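Long-range contacts in vaginolysin (Gardnerella vaginalis, PDB 5IMY), which probably acts as a secreted pore-forming toxin of the cholesterol-dependent cytolysin family, binding cholesterol and lysing host cell membranes: residues I39-G44 / T362-S367; R263-K268 / D327-L332; Y394-D399 / L440-V445. One frame throughout, in Å; residues are numbered along the deposited sequence.

Contact 1: I39-G44 / T362-S367; sequences ILARHG and TLQSNS
Arg42 and Ser365 sit side by side on neighbouring strands that run parallel, the short axes 12° apart. Three backbone bonds tie the strands: Arg42 N to Gln364 O at 2.6 Å, Asn366 N to Arg42 O at 3.3 Å and Gly44 N to Asn366 O at 2.9 Å. A weak fourth joins Gln364 N to Leu40 O at 3.4 Å.

Arg42 CG lies anti to the backbone N, and a bend at chi3 (54°) brings NE toward Ser365. Ser365 CB then comes over one face of the guanidinium, 3.5 Å above its plane and toward the rim. Ser365 OG is 3.0 Å from Arg42 NH2, but the angle is poor for a hydrogen bond; NH2 is held by Lys181 O instead.

Leu40 CD1 meets Leu363 CD1 at 4.0 Å, and Ala41 CB touches Gln364 CB on the face away from Arg42.

Strand 363-389 also pairs with strand 62-76, antiparallel, through Leu363, Ser365 and Ser367. It is thus flanked on both edges here, in the long, curved mixed sheet that runs through the elongated cytolysin molecule toward its C-terminal beta sandwich.

Contact 2: R263-K268 / D327-L332; sequences RSMYVK and DTLKAL
Arg263 reaches from its strand to helix 326-335 and ends on the carbonyl of Leu332. From CB, where CG leaves anti to the backbone N, the chain runs extended as far as NE; the side chain also touches Ile310 of strand 305-311. Arg263 NH1 donates to Leu332 O at 2.9 Å, a bent bond (138° at the hydrogen), and Arg263 NH2 adds a weak one to the same oxygen at 3.3 Å. The oxygen therefore faces the forked end of the guanidinium, somewhat tilted from its plane, and NH1 has a second, weak bond to Gln216 OE1. Leu332 belongs to the last turn of the helix, where a positive group would probably be favoured by the helix dipole.

Helix and strand run nearly antiparallel (168°), with axes 11.0 Å apart: a helix laid against the core antiparallel sheet of the cytolysin, where strand 263-271 lies between 208-223 and 305-311.

Further along the strand the contact turns apolar. Met265, extended beyond CG, brings SD to 4.3 Å from Leu332 CB and CE to 4.1 Å from Leu329 CD1. Leu329 CD1 also rests against both branches of Val267, 3.9 Å from CG2 and 4.0 Å from CG1.

Contact 3: Y394-D399 / L440-V445; sequences YYIYWD and LRIKLV
Tyr395 and Lys443 form a hydrogen-bonded pair between two strands that run antiparallel, their axes 172° apart. Tyr395 N gives a 2.8 Å bond to Lys443 O, answered by a weak one from Lys443 N to Tyr395 O at 2.9 Å. Two residues on, Arg441 N lies 2.7 Å from Tyr397 O, whereas the return bond from Tyr397 N to Arg441 O stretches to 3.3 Å.

Tyr395, Tyr397, Arg441 and Lys443 share one face. Arg441 CB sits at the edge of the Tyr397 ring, near its plane. Lys443 NZ stands over the Tyr395 ring, though too far for more than a weak cation-pi attraction, and Val445 CG2 touches the rim of that ring at CE2, the two side chains crossing at about a right angle. In the assembly this face meets the chain of another protein: an aromatic ring of that chain packs on Tyr397, its plane turned about 40°, and acidic side-chain packing from that chain reaches Tyr395 and Tyr397.

The sheet has four strands, with 395-403 and 440-443 in the middle, and is half of the C-terminal beta sandwich of the cytolysin.

Ile396 and Ile442 point the other way, side by side with their CG1 atoms 4.0 Å apart, and both press on Leu382 of strand 363-389. At one end Leu444, its CG anti to the backbone N (chi1 176°), makes a CH-pi contact through CD1 over the Tyr394 ring, 3.9 Å from its centroid. At the other, Leu440 CD1 abuts Trp398 CB at 3.9 Å, while the indole meets Phe433 edge-to-face.

Contacts 1 and 2 belong to the main body of the elongated chain: their centres are 28 Å apart and their nearest atoms about 10 Å, so they do not touch. In sequence, both segments of contact 2 fall between residues 44 and 362, within the long excursion that contact 1 brings together. Contact 3 comes afterwards and stands far off, its centre 58 Å from that of contact 1, on the opposite side of the chain's centre, and 50 Å from that of contact 2. The physical bridge is strand 363-389, which starts in contact 1 and directly precedes strand 395-403; Ile396 and Ile442 of contact 3 both pack on strand 363-389.

Contact 1: I39-G44 / T362-S367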
ATOM      1  N   ILE A  39      -9.104  13.634 -35.245  1.00 54.53           N
ATOM      2  CA  ILE A  39      -8.496  14.524 -36.226  1.00 47.97           C
ATOM      3  C   ILE A  39      -7.488  15.451 -35.559  1.00 40.36           C
ATOM      4  O   ILE A  39      -6.521  15.886 -36.195  1.00 41.14           O
ATOM      5  CB  ILE A  39      -9.585  15.315 -36.978  1.00 46.83           C
ATOM      6  CG1 ILE A  39      -9.004  15.979 -38.230  1.00 42.06           C
ATOM      7  CG2 ILE A  39     -10.215  16.378 -36.080  1.00 46.63           C
ATOM      8  CD1 ILE A  39      -8.599  14.999 -39.315  1.00 43.33           C
ATOM      9  N   LEU A  40      -7.691  15.771 -34.279  1.00 42.07           N
ATOM     10  CA  LEU A  40      -6.819  16.679 -33.544  1.00 40.48           C
ATOM     11  C   LEU A  40      -6.214  16.007 -32.315  1.00 40.05           C
ATOM     12  O   LEU A  40      -5.862  16.678 -31.343  1.00 45.94           O
ATOM     13  CB  LEU A  40      -7.582  17.941 -33.139  1.00 38.77           C
ATOM     14  CG  LEU A  40      -7.848  18.965 -34.246  1.00 37.98           C
ATOM     15  CD1 LEU A  40      -8.817  20.031 -33.759  1.00 39.88           C
ATOM     16  CD2 LEU A  40      -6.550  19.600 -34.719  1.00 40.12           C
ATOM     17  N   ALA A  41      -6.077  14.684 -32.346  1.00 46.30           N
ATOM     18  CA  ALA A  41      -5.505  13.947 -31.228  1.00 48.18           C
ATOM     19  C   ALA A  41      -4.010  13.739 -31.431  1.00 46.57           C
ATOM     20  O   ALA A  41      -3.552  13.464 -32.545  1.00 46.68           O
ATOM     21  CB  ALA A  41      -6.202  12.595 -31.062  1.00 53.77           C
ATOM     22  N   ARG A  42      -3.255  13.874 -30.344  1.00 56.51           N
ATOM     23  CA  ARG A  42      -1.813  13.677 -30.340  1.00 54.41           C
ATOM     24  C   ARG A  42      -1.472  12.521 -29.408  1.00 60.91           C
ATOM     25  O   ARG A  42      -2.166  12.277 -28.417  1.00 62.30           O
ATOM     26  CB  ARG A  42      -1.087  14.961 -29.900  1.00 55.61           C
ATOM     27  CG  ARG A  42       0.418  14.821 -29.705  1.00 67.66           C
ATOM     28  CD  ARG A  42       1.115  16.182 -29.737  1.00 63.44           C
ATOM     29  NE  ARG A  42       0.544  17.138 -28.787  1.00 59.66           N
ATOM     30  CZ  ARG A  42       1.034  17.396 -27.575  1.00 60.13           C
ATOM     31  NH1 ARG A  42       2.118  16.773 -27.130  1.00 53.94           N
ATOM     32  NH2 ARG A  42       0.433  18.289 -26.798  1.00 45.82           N
ATOM     33  N   HIS A  43      -0.402  11.798 -29.741  1.00 63.33           N
ATOM     34  CA  HIS A  43      -0.001  10.617 -28.984  1.00 62.51           C
ATOM     35  C   HIS A  43       1.501  10.649 -28.751  1.00 64.09           C
ATOM     36  O   HIS A  43       2.275  10.825 -29.697  1.00 68.93           O
ATOM     37  CB  HIS A  43      -0.395   9.329 -29.717  1.00 72.12           C
ATOM     38  CG  HIS A  43      -1.874   9.113 -29.811  1.00 83.73           C
ATOM     39  ND1 HIS A  43      -2.648   9.674 -30.804  1.00 82.92           N
ATOM     40  CD2 HIS A  43      -2.722   8.397 -29.033  1.00 89.07           C
ATOM     41  CE1 HIS A  43      -3.908   9.313 -30.635  1.00 78.96           C
ATOM     42  NE2 HIS A  43      -3.979   8.539 -29.567  1.00 91.47           N
ATOM     43  N   GLY A  44       1.906  10.472 -27.499  1.00 66.71           N
ATOM     44  CA  GLY A  44       3.306  10.479 -27.117  1.00 60.69           C
ATOM     45  C   GLY A  44       3.918   9.095 -27.111  1.00 62.51           C
ATOM     46  O   GLY A  44       3.494   8.197 -27.847  1.00 54.58           O
ATOM     47  N   THR A 362     -11.614  20.590 -29.861  1.00 33.72           N
ATOM     48  CA  THR A 362     -10.772  20.226 -28.732  1.00 38.11           C
ATOM     49  C   THR A 362      -9.580  19.412 -29.216  1.00 33.33           C
ATOM     50  O   THR A 362      -9.681  18.647 -30.181  1.00 35.30           O
ATOM     51  CB  THR A 362     -11.552  19.417 -27.686  1.00 30.70           C
ATOM     52  OG1 THR A 362     -12.059  18.218 -28.283  1.00 38.57           O
ATOM     53  CG2 THR A 362     -12.709  20.233 -27.128  1.00 28.70           C
ATOM     54  N   LEU A 363      -8.451  19.583 -28.535  1.00 36.89           N
ATOM     55  CA  LEU A 363      -7.224  18.855 -28.836  1.00 38.51           C
ATOM     56  C   LEU A 363      -6.979  17.829 -27.739  1.00 40.78           C
ATOM     57  O   LEU A 363      -6.892  18.186 -26.558  1.00 37.50           O
ATOM     58  CB  LEU A 363      -6.032  19.804 -28.956  1.00 28.54           C
ATOM     59  CG  LEU A 363      -5.871  20.490 -30.315  1.00 38.21           C
ATOM     60  CD1 LEU A 363      -6.962  21.526 -30.538  1.00 39.32           C
ATOM     61  CD2 LEU A 363      -4.491  21.118 -30.439  1.00 36.65           C
ATOM     62  N   GLN A 364      -6.868  16.564 -28.131  1.00 42.10           N
ATOM     63  CA  GLN A 364      -6.590  15.475 -27.206  1.00 45.23           C
ATOM     64  C   GLN A 364      -5.101  15.157 -27.260  1.00 45.66           C
ATOM     65  O   GLN A 364      -4.558  14.889 -28.337  1.00 41.73           O
ATOM     66  CB  GLN A 364      -7.422  14.239 -27.550  1.00 54.03           C
ATOM     67  CG  GLN A 364      -7.007  12.977 -26.803  1.00 60.29           C
ATOM     68  CD  GLN A 364      -7.956  11.819 -27.046  1.00 61.09           C
ATOM     69  OE1 GLN A 364      -9.137  11.887 -26.707  1.00 64.27           O
ATOM     70  NE2 GLN A 364      -7.442  10.749 -27.642  1.00 69.81           N
ATOM     71  N   SER A 365      -4.446  15.194 -26.103  1.00 44.86           N
ATOM     72  CA  SER A 365      -3.040  14.839 -25.987  1.00 46.08           C
ATOM     73  C   SER A 365      -2.891  13.814 -24.878  1.00 49.53           C
ATOM     74  O   SER A 365      -3.445  13.991 -23.787  1.00 47.63           O
ATOM     75  CB  SER A 365      -2.179  16.069 -25.693  1.00 48.61           C
ATOM     76  OG  SER A 365      -2.243  16.995 -26.764  1.00 53.67           O
ATOM     77  N   ASN A 366      -2.156  12.741 -25.156  1.00 43.95           N
ATOM     78  CA  ASN A 366      -1.902  11.724 -24.151  1.00 50.85           C
ATOM     79  C   ASN A 366      -0.486  11.195 -24.314  1.00 49.29           C
ATOM     80  O   ASN A 366       0.076  11.202 -25.412  1.00 51.15           O
ATOM     81  CB  ASN A 366      -2.911  10.569 -24.235  1.00 56.58           C
ATOM     82  CG  ASN A 366      -2.622   9.618 -25.378  1.00 64.12           C
ATOM     83  OD1 ASN A 366      -2.262  10.038 -26.478  1.00 63.24           O
ATOM     84  ND2 ASN A 366      -2.777   8.324 -25.122  1.00 75.15           N
ATOM     85  N   SER A 367       0.084  10.740 -23.203  1.00 48.24           N
ATOM     86  CA  SER A 367       1.446  10.230 -23.195  1.00 43.50           C
ATOM     87  C   SER A 367       1.643   9.367 -21.960  1.00 45.41           C
ATOM     88  O   SER A 367       1.165   9.708 -20.875  1.00 44.61           O
ATOM     89  CB  SER A 367       2.469  11.370 -23.204  1.00 39.83           C
ATOM     90  OG  SER A 367       3.772  10.874 -22.971  1.00 52.13           O
TER

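Contact 2: R263-K268 / D327-L332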
ATOM      1  N   ARG A 263      -2.940  38.290 -18.986  1.00 33.06           N
ATOM      2  CA  ARG A 263      -1.631  38.047 -18.400  1.00 28.36           C
ATOM      3  C   ARG A 263      -1.462  36.554 -18.172  1.00 36.67           C
ATOM      4  O   ARG A 263      -2.352  35.907 -17.612  1.00 39.81           O
ATOM      5  CB  ARG A 263      -1.488  38.820 -17.085  1.00 43.23           C
ATOM      6  CG  ARG A 263      -0.064  39.093 -16.647  1.00 55.38           C
ATOM      7  CD  ARG A 263      -0.032  40.275 -15.692  1.00 54.57           C
ATOM      8  NE  ARG A 263       1.169  40.294 -14.863  1.00 65.42           N
ATOM      9  CZ  ARG A 263       1.293  39.654 -13.703  1.00 69.53           C
ATOM     10  NH1 ARG A 263       0.290  38.929 -13.222  1.00 53.86           N
ATOM     11  NH2 ARG A 263       2.427  39.738 -13.021  1.00 72.32           N
ATOM     12  N   SER A 264      -0.328  36.012 -18.608  1.00 36.96           N
ATOM     13  CA  SER A 264      -0.058  34.584 -18.529  1.00 38.33           C
ATOM     14  C   SER A 264       1.339  34.358 -17.971  1.00 35.51           C
ATOM     15  O   SER A 264       2.273  35.093 -18.303  1.00 40.08           O
ATOM     16  CB  SER A 264      -0.181  33.926 -19.911  1.00 41.39           C
ATOM     17  OG  SER A 264       0.342  32.609 -19.903  1.00 48.04           O
ATOM     18  N   MET A 265       1.479  33.339 -17.125  1.00 37.62           N
ATOM     19  CA  MET A 265       2.780  33.006 -16.566  1.00 42.72           C
ATOM     20  C   MET A 265       2.814  31.538 -16.166  1.00 39.49           C
ATOM     21  O   MET A 265       1.780  30.929 -15.881  1.00 36.42           O
ATOM     22  CB  MET A 265       3.114  33.883 -15.353  1.00 45.22           C
ATOM     23  CG  MET A 265       2.144  33.751 -14.192  1.00 42.03           C
ATOM     24  SD  MET A 265       2.731  34.614 -12.724  1.00 63.31           S
ATOM     25  CE  MET A 265       1.515  34.075 -11.532  1.00 46.59           C
ATOM     26  N   TYR A 266       4.024  30.986 -16.144  1.00 40.07           N
ATOM     27  CA  TYR A 266       4.283  29.635 -15.672  1.00 42.05           C
ATOM     28  C   TYR A 266       5.035  29.699 -14.350  1.00 38.74           C
ATOM     29  O   TYR A 266       5.970  30.491 -14.198  1.00 38.30           O
ATOM     30  CB  TYR A 266       5.098  28.843 -16.697  1.00 47.57           C
ATOM     31  CG  TYR A 266       4.268  28.237 -17.803  1.00 39.42           C
ATOM     32  CD1 TYR A 266       3.762  26.951 -17.687  1.00 42.41           C
ATOM     33  CD2 TYR A 266       3.992  28.947 -18.963  1.00 45.64           C
ATOM     34  CE1 TYR A 266       3.002  26.388 -18.692  1.00 45.88           C
ATOM     35  CE2 TYR A 266       3.232  28.391 -19.976  1.00 46.94           C
ATOM     36  CZ  TYR A 266       2.740  27.110 -19.835  1.00 41.73           C
ATOM     37  OH  TYR A 266       1.982  26.545 -20.837  1.00 51.04           O
ATOM     38  N   VAL A 267       4.631  28.861 -13.399  1.00 37.20           N
ATOM     39  CA  VAL A 267       5.194  28.871 -12.054  1.00 37.70           C
ATOM     40  C   VAL A 267       5.649  27.464 -11.699  1.00 36.44           C
ATOM     41  O   VAL A 267       4.908  26.496 -11.905  1.00 38.38           O
ATOM     42  CB  VAL A 267       4.180  29.382 -11.012  1.00 37.95           C
ATOM     43  CG1 VAL A 267       4.837  29.489  -9.645  1.00 40.27           C
ATOM     44  CG2 VAL A 267       3.610  30.726 -11.439  1.00 44.45           C
ATOM     45  N   LYS A 268       6.860  27.355 -11.161  1.00 41.22           N
ATOM     46  CA  LYS A 268       7.403  26.095 -10.667  1.00 38.92           C
ATOM     47  C   LYS A 268       7.474  26.155  -9.148  1.00 38.66           C
ATOM     48  O   LYS A 268       8.194  26.992  -8.592  1.00 41.60           O
ATOM     49  CB  LYS A 268       8.788  25.826 -11.256  1.00 41.18           C
ATOM     50  CG  LYS A 268       9.466  24.569 -10.707  1.00 48.43           C
ATOM     51  CD  LYS A 268      10.896  24.414 -11.215  1.00 56.54           C
ATOM     52  CE  LYS A 268      11.832  25.458 -10.616  1.00 61.20           C
ATOM     53  NZ  LYS A 268      13.225  25.330 -11.122  1.00 69.17           N
ATOM     54  N   ASP A 327       4.715  33.976  -1.075  1.00 61.57           N
ATOM     55  CA  ASP A 327       4.420  35.406  -1.054  1.00 63.61           C
ATOM     56  C   ASP A 327       4.892  36.096  -2.329  1.00 56.06           C
ATOM     57  O   ASP A 327       4.299  37.099  -2.741  1.00 51.96           O
ATOM     58  CB  ASP A 327       5.049  36.060   0.177  1.00 73.34           C
ATOM     59  CG  ASP A 327       4.168  35.952   1.409  1.00 81.94           C
ATOM     60  OD1 ASP A 327       2.929  35.904   1.258  1.00 95.47           O
ATOM     61  OD2 ASP A 327       4.718  35.919   2.531  1.00 76.24           O
ATOM     62  N   THR A 328       5.952  35.588  -2.963  1.00 55.44           N
ATOM     63  CA  THR A 328       6.309  36.068  -4.294  1.00 53.13           C
ATOM     64  C   THR A 328       5.170  35.814  -5.271  1.00 55.47           C
ATOM     65  O   THR A 328       4.770  36.705  -6.029  1.00 61.60           O
ATOM     66  CB  THR A 328       7.593  35.386  -4.777  1.00 56.05           C
ATOM     67  OG1 THR A 328       8.707  35.855  -4.007  1.00 53.38           O
ATOM     68  CG2 THR A 328       7.848  35.664  -6.265  1.00 58.76           C
ATOM     69  N   LEU A 329       4.634  34.593  -5.263  1.00 51.83           N
ATOM     70  CA  LEU A 329       3.512  34.254  -6.130  1.00 53.59           C
ATOM     71  C   LEU A 329       2.336  35.195  -5.903  1.00 55.88           C
ATOM     72  O   LEU A 329       1.833  35.817  -6.845  1.00 53.92           O
ATOM     73  CB  LEU A 329       3.093  32.804  -5.884  1.00 57.40           C
ATOM     74  CG  LEU A 329       1.833  32.310  -6.599  1.00 52.75           C
ATOM     75  CD1 LEU A 329       2.125  32.019  -8.061  1.00 50.95           C
ATOM     76  CD2 LEU A 329       1.277  31.086  -5.893  1.00 47.04           C
ATOM     77  N   LYS A 330       1.883  35.313  -4.652  1.00 57.39           N
ATOM     78  CA  LYS A 330       0.667  36.067  -4.373  1.00 59.30           C
ATOM     79  C   LYS A 330       0.802  37.540  -4.736  1.00 59.48           C
ATOM     80  O   LYS A 330      -0.213  38.196  -4.998  1.00 53.12           O
ATOM     81  CB  LYS A 330       0.284  35.913  -2.900  1.00 53.25           C
ATOM     82  CG  LYS A 330       0.095  34.463  -2.477  1.00 58.75           C
ATOM     83  CD  LYS A 330      -1.070  34.279  -1.518  1.00 69.66           C
ATOM     84  CE  LYS A 330      -2.408  34.479  -2.214  1.00 72.86           C
ATOM     85  NZ  LYS A 330      -3.527  33.844  -1.463  1.00 68.30           N
ATOM     86  N   ALA A 331       2.023  38.076  -4.763  1.00 50.49           N
ATOM     87  CA  ALA A 331       2.213  39.437  -5.251  1.00 53.34           C
ATOM     88  C   ALA A 331       2.039  39.506  -6.763  1.00 58.08           C
ATOM     89  O   ALA A 331       1.369  40.408  -7.277  1.00 59.54           O
ATOM     90  CB  ALA A 331       3.593  39.955  -4.847  1.00 58.38           C
ATOM     91  N   LEU A 332       2.631  38.555  -7.492  1.00 55.98           N
ATOM     92  CA  LEU A 332       2.492  38.539  -8.945  1.00 57.96           C
ATOM     93  C   LEU A 332       1.039  38.373  -9.366  1.00 53.21           C
ATOM     94  O   LEU A 332       0.625  38.925 -10.391  1.00 59.14           O
ATOM     95  CB  LEU A 332       3.347  37.420  -9.541  1.00 56.01           C
ATOM     96  CG  LEU A 332       4.860  37.554  -9.337  1.00 60.37           C
ATOM     97  CD1 LEU A 332       5.574  36.292  -9.793  1.00 48.98           C
ATOM     98  CD2 LEU A 332       5.404  38.770 -10.075  1.00 63.57           C
TER

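Contact 3: Y394-D399 / L440-V445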
ATOM      1  N   TYR A 394       6.522  -1.314  33.561  1.00 48.10           N
ATOM      2  CA  TYR A 394       6.080  -0.555  32.403  1.00 50.42           C
ATOM      3  C   TYR A 394       5.208  -1.433  31.521  1.00 48.09           C
ATOM      4  O   TYR A 394       5.420  -2.642  31.413  1.00 49.14           O
ATOM      5  CB  TYR A 394       7.269  -0.003  31.594  1.00 49.87           C
ATOM      6  CG  TYR A 394       7.996   1.147  32.263  1.00 48.76           C
ATOM      7  CD1 TYR A 394       7.478   2.438  32.226  1.00 49.70           C
ATOM      8  CD2 TYR A 394       9.202   0.947  32.921  1.00 53.08           C
ATOM      9  CE1 TYR A 394       8.142   3.492  32.830  1.00 51.71           C
ATOM     10  CE2 TYR A 394       9.870   1.995  33.529  1.00 49.27           C
ATOM     11  CZ  TYR A 394       9.335   3.264  33.482  1.00 54.11           C
ATOM     12  OH  TYR A 394       9.997   4.310  34.085  1.00 55.67           O
ATOM     13  N   TYR A 395       4.204  -0.813  30.908  1.00 43.02           N
ATOM     14  CA  TYR A 395       3.335  -1.479  29.939  1.00 46.55           C
ATOM     15  C   TYR A 395       3.183  -0.540  28.747  1.00 43.57           C
ATOM     16  O   TYR A 395       2.441   0.445  28.812  1.00 41.54           O
ATOM     17  CB  TYR A 395       1.987  -1.837  30.552  1.00 45.17           C
ATOM     18  CG  TYR A 395       2.089  -2.856  31.664  1.00 50.62           C
ATOM     19  CD1 TYR A 395       2.136  -4.214  31.383  1.00 48.64           C
ATOM     20  CD2 TYR A 395       2.147  -2.458  32.992  1.00 52.50           C
ATOM     21  CE1 TYR A 395       2.231  -5.150  32.395  1.00 48.45           C
ATOM     22  CE2 TYR A 395       2.242  -3.385  34.010  1.00 49.36           C
ATOM     23  CZ  TYR A 395       2.285  -4.729  33.707  1.00 55.72           C
ATOM     24  OH  TYR A 395       2.381  -5.656  34.718  1.00 54.86           O
ATOM     25  N   ILE A 396       3.895  -0.845  27.665  1.00 40.13           N
ATOM     26  CA  ILE A 396       3.965   0.019  26.494  1.00 41.42           C
ATOM     27  C   ILE A 396       3.574  -0.805  25.274  1.00 42.13           C
ATOM     28  O   ILE A 396       4.168  -1.858  25.015  1.00 40.07           O
ATOM     29  CB  ILE A 396       5.367   0.628  26.320  1.00 42.64           C
ATOM     30  CG1 ILE A 396       5.677   1.555  27.502  1.00 44.48           C
ATOM     31  CG2 ILE A 396       5.482   1.385  24.995  1.00 44.36           C
ATOM     32  CD1 ILE A 396       7.104   2.061  27.546  1.00 50.76           C
ATOM     33  N   TYR A 397       2.580  -0.324  24.528  1.00 36.31           N
ATOM     34  CA  TYR A 397       2.123  -0.974  23.310  1.00 40.08           C
ATOM     35  C   TYR A 397       1.998   0.062  22.201  1.00 42.56           C
ATOM     36  O   TYR A 397       1.884   1.265  22.451  1.00 38.66           O
ATOM     37  CB  TYR A 397       0.769  -1.671  23.507  1.00 42.79           C
ATOM     38  CG  TYR A 397       0.657  -2.481  24.780  1.00 45.03           C
ATOM     39  CD1 TYR A 397       0.835  -3.857  24.768  1.00 35.11           C
ATOM     40  CD2 TYR A 397       0.363  -1.867  25.989  1.00 39.63           C
ATOM     41  CE1 TYR A 397       0.727  -4.600  25.928  1.00 41.79           C
ATOM     42  CE2 TYR A 397       0.254  -2.601  27.153  1.00 39.26           C
ATOM     43  CZ  TYR A 397       0.437  -3.964  27.116  1.00 46.75           C
ATOM     44  OH  TYR A 397       0.328  -4.694  28.277  1.00 51.74           O
ATOM     45  N   TRP A 398       2.017  -0.423  20.963  1.00 39.91           N
ATOM     46  CA  TRP A 398       1.808   0.430  19.801  1.00 40.06           C
ATOM     47  C   TRP A 398       1.394  -0.449  18.630  1.00 41.22           C
ATOM     48  O   TRP A 398       1.541  -1.673  18.663  1.00 41.52           O
ATOM     49  CB  TRP A 398       3.064   1.244  19.469  1.00 34.63           C
ATOM     50  CG  TRP A 398       4.223   0.418  19.009  1.00 40.80           C
ATOM     51  CD1 TRP A 398       4.537   0.096  17.722  1.00 38.42           C
ATOM     52  CD2 TRP A 398       5.228  -0.189  19.831  1.00 40.57           C
ATOM     53  NE1 TRP A 398       5.675  -0.671  17.690  1.00 43.36           N
ATOM     54  CE2 TRP A 398       6.119  -0.862  18.971  1.00 37.55           C
ATOM     55  CE3 TRP A 398       5.459  -0.230  21.210  1.00 41.69           C
ATOM     56  CZ2 TRP A 398       7.222  -1.567  19.444  1.00 41.76           C
ATOM     57  CZ3 TRP A 398       6.557  -0.932  21.677  1.00 40.83           C
ATOM     58  CH2 TRP A 398       7.425  -1.590  20.796  1.00 43.74           C
ATOM     59  N   ASP A 399       0.876   0.197  17.589  1.00 42.39           N
ATOM     60  CA  ASP A 399       0.333  -0.490  16.426  1.00 41.12           C
ATOM     61  C   ASP A 399       1.223  -0.259  15.212  1.00 43.81           C
ATOM     62  O   ASP A 399       1.767   0.835  15.027  1.00 43.48           O
ATOM     63  CB  ASP A 399      -1.089  -0.008  16.126  1.00 33.05           C
ATOM     64  CG  ASP A 399      -2.076  -0.401  17.206  1.00 41.27           C
ATOM     65  OD1 ASP A 399      -1.970  -1.530  17.729  1.00 41.77           O
ATOM     66  OD2 ASP A 399      -2.955   0.422  17.538  1.00 46.21           O
ATOM     67  N   LEU A 440       0.657   4.905  20.255  1.00 39.84           N
ATOM     68  CA  LEU A 440       1.579   4.557  21.327  1.00 43.68           C
ATOM     69  C   LEU A 440       0.865   4.593  22.675  1.00 45.42           C
ATOM     70  O   LEU A 440       0.066   5.492  22.949  1.00 45.00           O
ATOM     71  CB  LEU A 440       2.769   5.520  21.329  1.00 42.72           C
ATOM     72  CG  LEU A 440       3.947   5.184  22.248  1.00 48.27           C
ATOM     73  CD1 LEU A 440       4.726   3.980  21.734  1.00 52.72           C
ATOM     74  CD2 LEU A 440       4.863   6.388  22.389  1.00 47.36           C
ATOM     75  N   ARG A 441       1.157   3.603  23.517  1.00 43.05           N
ATOM     76  CA  ARG A 441       0.533   3.459  24.827  1.00 47.41           C
ATOM     77  C   ARG A 441       1.616   3.334  25.887  1.00 41.02           C
ATOM     78  O   ARG A 441       2.667   2.739  25.636  1.00 34.27           O
ATOM     79  CB  ARG A 441      -0.379   2.231  24.864  1.00 45.24           C
ATOM     80  CG  ARG A 441      -1.822   2.535  25.208  1.00 48.88           C
ATOM     81  CD  ARG A 441      -2.714   1.330  24.952  1.00 46.64           C
ATOM     82  NE  ARG A 441      -3.972   1.721  24.322  1.00 50.40           N
ATOM     83  CZ  ARG A 441      -5.066   2.088  24.981  1.00 55.47           C
ATOM     84  NH1 ARG A 441      -5.077   2.116  26.308  1.00 63.08           N
ATOM     85  NH2 ARG A 441      -6.158   2.426  24.309  1.00 60.72           N
ATOM     86  N   ILE A 442       1.369   3.903  27.067  1.00 37.93           N
ATOM     87  CA  ILE A 442       2.345   3.872  28.159  1.00 45.86           C
ATOM     88  C   ILE A 442       1.602   3.829  29.489  1.00 45.01           C
ATOM     89  O   ILE A 442       0.714   4.649  29.742  1.00 42.83           O
ATOM     90  CB  ILE A 442       3.300   5.084  28.118  1.00 46.39           C
ATOM     91  CG1 ILE A 442       4.047   5.147  26.780  1.00 47.61           C
ATOM     92  CG2 ILE A 442       4.302   5.002  29.268  1.00 44.52           C
ATOM     93  CD1 ILE A 442       4.893   6.390  26.594  1.00 48.30           C
ATOM     94  N   LYS A 443       1.977   2.873  30.341  1.00 43.80           N
ATOM     95  CA  LYS A 443       1.441   2.750  31.692  1.00 51.15           C
ATOM     96  C   LYS A 443       2.577   2.344  32.624  1.00 45.08           C
ATOM     97  O   LYS A 443       3.447   1.559  32.234  1.00 41.47           O
ATOM     98  CB  LYS A 443       0.301   1.717  31.745  1.00 41.64           C
ATOM     99  CG  LYS A 443      -0.576   1.801  32.987  1.00 49.57           C
ATOM    100  CD  LYS A 443      -1.794   0.887  32.875  1.00 48.65           C
ATOM    101  CE  LYS A 443      -1.554  -0.463  33.535  1.00 57.57           C
ATOM    102  NZ  LYS A 443      -2.576  -1.477  33.141  1.00 60.63           N
ATOM    103  N   LEU A 444       2.570   2.875  33.852  1.00 53.28           N
ATOM    104  CA  LEU A 444       3.697   2.713  34.769  1.00 53.28           C
ATOM    105  C   LEU A 444       3.378   1.812  35.958  1.00 55.82           C
ATOM    106  O   LEU A 444       4.014   0.771  36.113  1.00 60.28           O
ATOM    107  CB  LEU A 444       4.173   4.093  35.253  1.00 51.56           C
ATOM    108  CG  LEU A 444       5.296   4.132  36.293  1.00 60.50           C
ATOM    109  CD1 LEU A 444       6.416   3.188  35.938  1.00 51.60           C
ATOM    110  CD2 LEU A 444       5.845   5.540  36.431  1.00 66.00           C
ATOM    111  N   VAL A 445       2.430   2.197  36.814  1.00 51.75           N
ATOM    112  CA  VAL A 445       2.046   1.448  38.015  1.00 58.18           C
ATOM    113  C   VAL A 445       3.241   1.178  38.930  1.00 52.81           C
ATOM    114  O   VAL A 445       4.368   0.970  38.465  1.00 48.45           O
ATOM    115  CB  VAL A 445       1.309   0.133  37.660  1.00 51.12           C
ATOM    116  CG1 VAL A 445       0.315   0.354  36.522  1.00 62.04           C
ATOM    117  CG2 VAL A 445       2.256  -1.042  37.342  1.00 45.94           C
TER